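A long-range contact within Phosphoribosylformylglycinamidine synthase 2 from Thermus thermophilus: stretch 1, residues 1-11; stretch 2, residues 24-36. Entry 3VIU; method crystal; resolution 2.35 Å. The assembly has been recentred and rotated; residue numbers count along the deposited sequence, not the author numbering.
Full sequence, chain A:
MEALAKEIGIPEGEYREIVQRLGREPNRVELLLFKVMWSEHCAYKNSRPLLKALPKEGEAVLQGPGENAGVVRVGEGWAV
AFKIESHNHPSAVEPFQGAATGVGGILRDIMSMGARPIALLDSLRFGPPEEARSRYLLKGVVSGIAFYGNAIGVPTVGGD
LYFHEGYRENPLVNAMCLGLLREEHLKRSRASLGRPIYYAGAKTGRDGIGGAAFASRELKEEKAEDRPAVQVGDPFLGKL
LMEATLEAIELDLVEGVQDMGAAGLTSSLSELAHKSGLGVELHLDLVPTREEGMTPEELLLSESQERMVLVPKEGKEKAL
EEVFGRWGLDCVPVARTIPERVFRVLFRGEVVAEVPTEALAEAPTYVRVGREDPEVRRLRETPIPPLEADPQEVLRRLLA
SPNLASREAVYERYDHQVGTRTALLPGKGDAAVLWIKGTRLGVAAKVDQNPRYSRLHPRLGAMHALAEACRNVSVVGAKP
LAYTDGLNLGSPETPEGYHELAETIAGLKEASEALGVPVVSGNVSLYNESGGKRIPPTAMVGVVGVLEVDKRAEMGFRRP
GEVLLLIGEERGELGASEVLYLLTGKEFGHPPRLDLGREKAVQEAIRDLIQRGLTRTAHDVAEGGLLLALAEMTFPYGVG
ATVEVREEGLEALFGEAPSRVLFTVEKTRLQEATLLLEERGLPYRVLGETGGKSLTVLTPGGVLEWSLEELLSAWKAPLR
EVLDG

Stretch 1 1-11: MEALAKEIGIP
Stretch 2, residues 24-36: REPNRVELLLFKV

Leu31 is the centre of the contact. It lies on helix 28-36, points toward stretch 1 and is buried, with chi1 off the wells at -134° and chi2 t. Both methyls are used. Leu31 CD2 packs 3.2 Å from Ile10 CD1 and 3.5 Å from Ile8 CD1. Leu31 CD1 lies 3.5 Å from Ala5 CA and 3.2 Å from Met1 CE. Ala5 is buried; its CB points sideways and lies 4.0 Å from Leu31 CD1. Ala5 CA is 6.8 Å from Leu31 CA.

Helices 2-8 and 28-36 run in roughly the same direction. Their axes cross at -32° and approach to 10.4 Å. The CA register pairs Met1 with Glu25, Leu4 with Arg28, Ala5 with Leu31 and Ile10 with Lys35.

Ile8 (chi1 p, chi2 t) also reaches Leu32, CD1 to CD1 at 4.0 Å. Ile10 (m, t) is buried, and its CD1 sits 4.0 Å from Phe34 CB. Between them, Gly9 takes phi/psi 127/5. A CB at these angles would jam against the preceding carbonyl O, so glycine suits the turn. Ile10 N then bonds back to Ala5 O at 3.2 Å.

Lys35 (t, t, p, t) lays its aliphatic chain along this end. Its CD is 3.2 Å from Ile8 O and 3.7 Å from Ile8 CB.

At the other end, Met1 is selenomethionine (t, t, chi3 125°) and poorly ordered. Its SE lies 3.9 Å from Pro26 O. The polar edge is a salt bridge, also a hydrogen bond, from Met1 N to Glu25 OE2 at 2.6 Å. The free amino terminus carries the positive charge, and Glu25, exposed and pointing toward stretch 1, supplies the carboxylate. Glu25 is m, t with chi3 -60°. Nearby, Asn27 (chi1 p) caps helix 28-36: Glu30 N donates to Asn27 OD1 at 2.7 Å. The stretches bury 550 Å² in total.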

HETATM    1  N   MSE A   1     -29.925  29.241   6.719  1.00109.64           N
HETATM    2  CA  MSE A   1     -29.396  28.476   7.881  1.00109.54           C
HETATM    3  C   MSE A   1     -27.889  28.306   7.733  1.00107.92           C
HETATM    4  O   MSE A   1     -27.326  27.263   8.069  1.00107.39           O
HETATM    5  CB  MSE A   1     -30.061  27.102   7.952  1.00112.35           C
HETATM    6  CG  MSE A   1     -29.839  26.386   9.271  1.00115.89           C
HETATM    7 SE   MSE A   1     -30.388  24.542   9.212  1.00121.18          SE
HETATM    8  CE  MSE A   1     -28.739  23.717   9.784  1.00118.76           C
ATOM      9  N   GLU A   2     -27.246  29.346   7.219  1.00106.04           N
ATOM     10  CA  GLU A   2     -25.806  29.346   7.010  1.00104.19           C
ATOM     11  C   GLU A   2     -25.096  29.340   8.357  1.00103.03           C
ATOM     12  O   GLU A   2     -23.899  29.062   8.440  1.00103.02           O
ATOM     13  CB  GLU A   2     -25.414  30.592   6.223  1.00103.74           C
ATOM     14  CG  GLU A   2     -26.369  30.881   5.084  1.00103.16           C
ATOM     15  CD  GLU A   2     -26.415  32.347   4.728  1.00102.72           C
ATOM     16  OE1 GLU A   2     -26.561  33.173   5.653  1.00102.17           O
ATOM     17  OE2 GLU A   2     -26.319  32.673   3.529  1.00102.40           O
ATOM     18  N   ALA A   3     -25.846  29.649   9.409  1.00101.46           N
ATOM     19  CA  ALA A   3     -25.305  29.689  10.762  1.00 99.91           C
ATOM     20  C   ALA A   3     -24.681  28.352  11.147  1.00 98.99           C
ATOM     21  O   ALA A   3     -23.456  28.215  11.188  1.00 98.47           O
ATOM     22  CB  ALA A   3     -26.405  30.054  11.751  1.00 99.42           C
ATOM     23  N   LEU A   4     -25.533  27.372  11.428  1.00 97.99           N
ATOM     24  CA  LEU A   4     -25.078  26.041  11.815  1.00 96.86           C
ATOM     25  C   LEU A   4     -24.169  25.466  10.734  1.00 95.74           C
ATOM     26  O   LEU A   4     -23.250  24.699  11.025  1.00 96.00           O
ATOM     27  CB  LEU A   4     -26.280  25.117  12.029  1.00 97.16           C
ATOM     28  CG  LEU A   4     -27.411  25.671  12.904  1.00 97.84           C
ATOM     29  CD1 LEU A   4     -28.525  24.641  13.012  1.00 97.82           C
ATOM     30  CD2 LEU A   4     -26.877  26.031  14.282  1.00 97.87           C
ATOM     31  N   ALA A   5     -24.433  25.850   9.488  1.00 93.93           N
ATOM     32  CA  ALA A   5     -23.658  25.385   8.340  1.00 91.84           C
ATOM     33  C   ALA A   5     -22.157  25.564   8.543  1.00 90.09           C
ATOM     34  O   ALA A   5     -21.396  24.596   8.550  1.00 89.48           O
ATOM     35  CB  ALA A   5     -24.101  26.126   7.092  1.00 91.95           C
ATOM     36  N   LYS A   6     -21.737  26.814   8.699  1.00 88.02           N
ATOM     37  CA  LYS A   6     -20.330  27.125   8.897  1.00 85.78           C
ATOM     38  C   LYS A   6     -19.886  26.822  10.326  1.00 84.10           C
ATOM     39  O   LYS A   6     -18.699  26.913  10.647  1.00 83.51           O
ATOM     40  CB  LYS A   6     -20.070  28.594   8.556  1.00 86.08           C
ATOM     41  CG  LYS A   6     -20.287  28.925   7.083  1.00 85.73           C
ATOM     42  CD  LYS A   6     -20.155  30.414   6.816  1.00 85.73           C
ATOM     43  CE  LYS A   6     -21.228  31.201   7.551  1.00 85.60           C
ATOM     44  NZ  LYS A   6     -21.148  32.657   7.263  1.00 85.42           N
ATOM     45  N   GLU A   7     -20.842  26.456  11.178  1.00 81.80           N
ATOM     46  CA  GLU A   7     -20.542  26.125  12.569  1.00 78.93           C
ATOM     47  C   GLU A   7     -20.071  24.678  12.692  1.00 77.16           C
ATOM     48  O   GLU A   7     -19.406  24.313  13.664  1.00 76.70           O
ATOM     49  CB  GLU A   7     -21.775  26.334  13.452  1.00 79.08           C
ATOM     50  CG  GLU A   7     -21.563  25.913  14.904  1.00 79.51           C
ATOM     51  CD  GLU A   7     -22.754  26.224  15.794  1.00 80.05           C
ATOM     52  OE1 GLU A   7     -23.865  25.736  15.496  1.00 80.44           O
ATOM     53  OE2 GLU A   7     -22.578  26.953  16.793  1.00 79.65           O
ATOM     54  N   ILE A   8     -20.420  23.859  11.700  1.00 74.68           N
ATOM     55  CA  ILE A   8     -20.032  22.451  11.694  1.00 71.53           C
ATOM     56  C   ILE A   8     -18.771  22.216  10.863  1.00 69.44           C
ATOM     57  O   ILE A   8     -18.092  21.203  11.028  1.00 69.10           O
ATOM     58  CB  ILE A   8     -21.168  21.552  11.151  1.00 70.50           C
ATOM     59  CG1 ILE A   8     -21.502  21.937   9.709  1.00 69.48           C
ATOM     60  CG2 ILE A   8     -22.401  21.687  12.033  1.00 70.15           C
ATOM     61  CD1 ILE A   8     -22.554  21.055   9.070  1.00 68.97           C
ATOM     62  N   GLY A   9     -18.463  23.155   9.969  1.00 66.98           N
ATOM     63  CA  GLY A   9     -17.274  23.023   9.146  1.00 63.75           C
ATOM     64  C   GLY A   9     -17.482  23.148   7.648  1.00 61.26           C
ATOM     65  O   GLY A   9     -16.540  22.959   6.877  1.00 60.55           O
ATOM     66  N   ILE A  10     -18.701  23.471   7.227  1.00 58.95           N
ATOM     67  CA  ILE A  10     -18.990  23.606   5.803  1.00 56.86           C
ATOM     68  C   ILE A  10     -18.807  25.027   5.283  1.00 55.08           C
ATOM     69  O   ILE A  10     -19.544  25.943   5.657  1.00 55.34           O
ATOM     70  CB  ILE A  10     -20.418  23.127   5.471  1.00 57.06           C
ATOM     71  CG1 ILE A  10     -20.494  21.605   5.644  1.00 57.63           C
ATOM     72  CG2 ILE A  10     -20.794  23.535   4.050  1.00 56.45           C
ATOM     73  CD1 ILE A  10     -21.830  20.998   5.285  1.00 57.87           C
ATOM     74  N   PRO A  11     -17.817  25.220   4.397  1.00 53.03           N
ATOM     75  CA  PRO A  11     -17.467  26.500   3.774  1.00 51.47           C
ATOM     76  C   PRO A  11     -18.666  27.226   3.167  1.00 49.64           C
ATOM     77  O   PRO A  11     -19.567  26.599   2.607  1.00 48.20           O
ATOM     78  CB  PRO A  11     -16.446  26.094   2.714  1.00 52.20           C
ATOM     79  CG  PRO A  11     -15.778  24.911   3.333  1.00 51.92           C
ATOM     80  CD  PRO A  11     -16.946  24.142   3.892  1.00 52.32           C
ATOM     81  N   ARG A  24     -33.174  24.219  -2.368  1.00 44.56           N
ATOM     82  CA  ARG A  24     -33.670  24.582  -1.044  1.00 44.52           C
ATOM     83  C   ARG A  24     -32.543  24.379  -0.032  1.00 44.77           C
ATOM     84  O   ARG A  24     -31.483  23.853  -0.375  1.00 45.51           O
ATOM     85  CB  ARG A  24     -34.855  23.695  -0.650  1.00 43.97           C
ATOM     86  CG  ARG A  24     -34.458  22.268  -0.292  1.00 44.40           C
ATOM     87  CD  ARG A  24     -35.630  21.463   0.250  1.00 42.97           C
ATOM     88  NE  ARG A  24     -35.181  20.237   0.905  1.00 42.58           N
ATOM     89  CZ  ARG A  24     -34.569  19.236   0.283  1.00 42.40           C
ATOM     90  NH1 ARG A  24     -34.330  19.311  -1.021  1.00 42.36           N
ATOM     91  NH2 ARG A  24     -34.189  18.162   0.967  1.00 39.31           N
ATOM     92  N   GLU A  25     -32.774  24.795   1.210  1.00 44.11           N
ATOM     93  CA  GLU A  25     -31.778  24.627   2.262  1.00 42.67           C
ATOM     94  C   GLU A  25     -31.970  23.290   2.963  1.00 39.99           C
ATOM     95  O   GLU A  25     -33.090  22.901   3.287  1.00 39.89           O
ATOM     96  CB  GLU A  25     -31.876  25.756   3.287  1.00 45.58           C
ATOM     97  CG  GLU A  25     -31.392  27.096   2.773  1.00 49.93           C
ATOM     98  CD  GLU A  25     -31.408  28.159   3.849  1.00 52.37           C
ATOM     99  OE1 GLU A  25     -32.504  28.438   4.384  1.00 54.51           O
ATOM    100  OE2 GLU A  25     -30.327  28.708   4.159  1.00 52.62           O
ATOM    101  N   PRO A  26     -30.870  22.572   3.216  1.00 37.20           N
ATOM    102  CA  PRO A  26     -30.921  21.271   3.881  1.00 35.35           C
ATOM    103  C   PRO A  26     -31.264  21.422   5.355  1.00 34.36           C
ATOM    104  O   PRO A  26     -30.909  22.425   5.969  1.00 33.83           O
ATOM    105  CB  PRO A  26     -29.507  20.747   3.687  1.00 36.12           C
ATOM    106  CG  PRO A  26     -28.699  21.999   3.856  1.00 34.80           C
ATOM    107  CD  PRO A  26     -29.473  22.993   3.005  1.00 35.58           C
ATOM    108  N   ASN A  27     -31.954  20.437   5.925  1.00 33.39           N
ATOM    109  CA  ASN A  27     -32.281  20.500   7.343  1.00 32.00           C
ATOM    110  C   ASN A  27     -31.001  20.158   8.093  1.00 32.10           C
ATOM    111  O   ASN A  27     -29.946  19.994   7.471  1.00 33.31           O
ATOM    112  CB  ASN A  27     -33.395  19.511   7.706  1.00 32.09           C
ATOM    113  CG  ASN A  27     -33.147  18.116   7.167  1.00 32.39           C
ATOM    114  OD1 ASN A  27     -32.017  17.628   7.159  1.00 33.57           O
ATOM    115  ND2 ASN A  27     -34.212  17.457   6.730  1.00 30.32           N
ATOM    116  N   ARG A  28     -31.073  20.051   9.415  1.00 31.28           N
ATOM    117  CA  ARG A  28     -29.884  19.735  10.199  1.00 29.61           C
ATOM    118  C   ARG A  28     -29.230  18.420   9.749  1.00 29.32           C
ATOM    119  O   ARG A  28     -28.031  18.376   9.471  1.00 28.18           O
ATOM    120  CB  ARG A  28     -30.234  19.655  11.685  1.00 30.37           C
ATOM    121  CG  ARG A  28     -29.033  19.383  12.574  1.00 33.50           C
ATOM    122  CD  ARG A  28     -29.436  19.018  13.992  1.00 36.04           C
ATOM    123  NE  ARG A  28     -28.323  18.415  14.725  1.00 38.29           N
ATOM    124  CZ  ARG A  28     -27.194  19.051  15.034  1.00 41.24           C
ATOM    125  NH1 ARG A  28     -27.017  20.322  14.679  1.00 40.56           N
ATOM    126  NH2 ARG A  28     -26.234  18.415  15.693  1.00 40.55           N
ATOM    127  N   VAL A  29     -30.019  17.352   9.674  1.00 28.37           N
ATOM    128  CA  VAL A  29     -29.502  16.049   9.265  1.00 27.89           C
ATOM    129  C   VAL A  29     -28.796  16.110   7.911  1.00 28.66           C
ATOM    130  O   VAL A  29     -27.642  15.696   7.783  1.00 27.47           O
ATOM    131  CB  VAL A  29     -30.634  14.998   9.194  1.00 26.53           C
ATOM    132  CG1 VAL A  29     -30.110  13.704   8.599  1.00 26.18           C
ATOM    133  CG2 VAL A  29     -31.194  14.748  10.584  1.00 25.73           C
ATOM    134  N   GLU A  30     -29.496  16.625   6.904  1.00 28.57           N
ATOM    135  CA  GLU A  30     -28.934  16.743   5.566  1.00 30.15           C
ATOM    136  C   GLU A  30     -27.620  17.528   5.579  1.00 30.18           C
ATOM    137  O   GLU A  30     -26.677  17.198   4.851  1.00 29.73           O
ATOM    138  CB  GLU A  30     -29.954  17.409   4.635  1.00 31.13           C
ATOM    139  CG  GLU A  30     -31.167  16.529   4.356  1.00 33.32           C
ATOM    140  CD  GLU A  30     -32.262  17.233   3.579  1.00 35.55           C
ATOM    141  OE1 GLU A  30     -33.110  16.528   2.988  1.00 35.25           O
ATOM    142  OE2 GLU A  30     -32.284  18.485   3.566  1.00 37.33           O
ATOM    143  N   LEU A  31     -27.554  18.559   6.418  1.00 29.33           N
ATOM    144  CA  LEU A  31     -26.347  19.363   6.510  1.00 29.13           C
ATOM    145  C   LEU A  31     -25.206  18.473   6.996  1.00 28.48           C
ATOM    146  O   LEU A  31     -24.112  18.477   6.427  1.00 28.29           O
ATOM    147  CB  LEU A  31     -26.543  20.526   7.484  1.00 30.19           C
ATOM    148  CG  LEU A  31     -26.067  21.909   7.020  1.00 32.00           C
ATOM    149  CD1 LEU A  31     -26.086  22.853   8.205  1.00 32.18           C
ATOM    150  CD2 LEU A  31     -24.665  21.842   6.442  1.00 30.67           C
ATOM    151  N   LEU A  32     -25.470  17.709   8.053  1.00 26.40           N
ATOM    152  CA  LEU A  32     -24.470  16.813   8.615  1.00 24.74           C
ATOM    153  C   LEU A  32     -24.000  15.787   7.583  1.00 24.71           C
ATOM    154  O   LEU A  32     -22.834  15.392   7.584  1.00 24.58           O
ATOM    155  CB  LEU A  32     -25.034  16.124   9.868  1.00 23.29           C
ATOM    156  CG  LEU A  32     -24.670  16.739  11.233  1.00 23.62           C
ATOM    157  CD1 LEU A  32     -24.523  18.240  11.125  1.00 23.94           C
ATOM    158  CD2 LEU A  32     -25.737  16.387  12.259  1.00 21.27           C
ATOM    159  N   LEU A  33     -24.897  15.366   6.695  1.00 24.09           N
ATOM    160  CA  LEU A  33     -24.534  14.404   5.663  1.00 24.41           C
ATOM    161  C   LEU A  33     -23.501  15.013   4.704  1.00 25.70           C
ATOM    162  O   LEU A  33     -22.500  14.374   4.355  1.00 25.79           O
ATOM    163  CB  LEU A  33     -25.778  13.962   4.877  1.00 23.64           C
ATOM    164  CG  LEU A  33     -26.893  13.210   5.627  1.00 25.07           C
ATOM    165  CD1 LEU A  33     -27.996  12.828   4.648  1.00 24.12           C
ATOM    166  CD2 LEU A  33     -26.340  11.962   6.300  1.00 20.16           C
ATOM    167  N   PHE A  34     -23.744  16.250   4.278  1.00 25.04           N
ATOM    168  CA  PHE A  34     -22.821  16.916   3.371  1.00 27.24           C
ATOM    169  C   PHE A  34     -21.465  17.179   4.015  1.00 28.56           C
ATOM    170  O   PHE A  34     -20.427  16.960   3.394  1.00 28.31           O
ATOM    171  CB  PHE A  34     -23.410  18.232   2.867  1.00 25.01           C
ATOM    172  CG  PHE A  34     -24.356  18.065   1.717  1.00 25.87           C
ATOM    173  CD1 PHE A  34     -25.732  18.034   1.925  1.00 27.06           C
ATOM    174  CD2 PHE A  34     -23.872  17.912   0.422  1.00 23.46           C
ATOM    175  CE1 PHE A  34     -26.610  17.852   0.853  1.00 25.68           C
ATOM    176  CE2 PHE A  34     -24.737  17.729  -0.647  1.00 23.82           C
ATOM    177  CZ  PHE A  34     -26.109  17.699  -0.433  1.00 24.18           C
ATOM    178  N   LYS A  35     -21.474  17.645   5.258  1.00 30.77           N
ATOM    179  CA  LYS A  35     -20.229  17.924   5.953  1.00 32.50           C
ATOM    180  C   LYS A  35     -19.283  16.734   5.816  1.00 32.32           C
ATOM    181  O   LYS A  35     -18.091  16.906   5.565  1.00 33.79           O
ATOM    182  CB  LYS A  35     -20.482  18.214   7.438  1.00 34.34           C
ATOM    183  CG  LYS A  35     -19.205  18.530   8.220  1.00 40.40           C
ATOM    184  CD  LYS A  35     -19.436  18.621   9.729  1.00 45.00           C
ATOM    185  CE  LYS A  35     -19.837  17.268  10.322  1.00 48.75           C
ATOM    186  NZ  LYS A  35     -19.918  17.291  11.819  1.00 50.06           N
ATOM    187  N   VAL A  36     -19.823  15.527   5.955  1.00 32.03           N
ATOM    188  CA  VAL A  36     -19.014  14.315   5.868  1.00 31.77           C
ATOM    189  C   VAL A  36     -18.755  13.821   4.442  1.00 32.14           C
ATOM    190  O   VAL A  36     -17.638  13.416   4.118  1.00 32.67           O
ATOM    191  CB  VAL A  36     -19.653  13.168   6.698  1.00 31.64           C
ATOM    192  CG1 VAL A  36     -18.781  11.915   6.632  1.00 29.65           C
ATOM    193  CG2 VAL A  36     -19.819  13.613   8.150  1.00 30.43           C
TER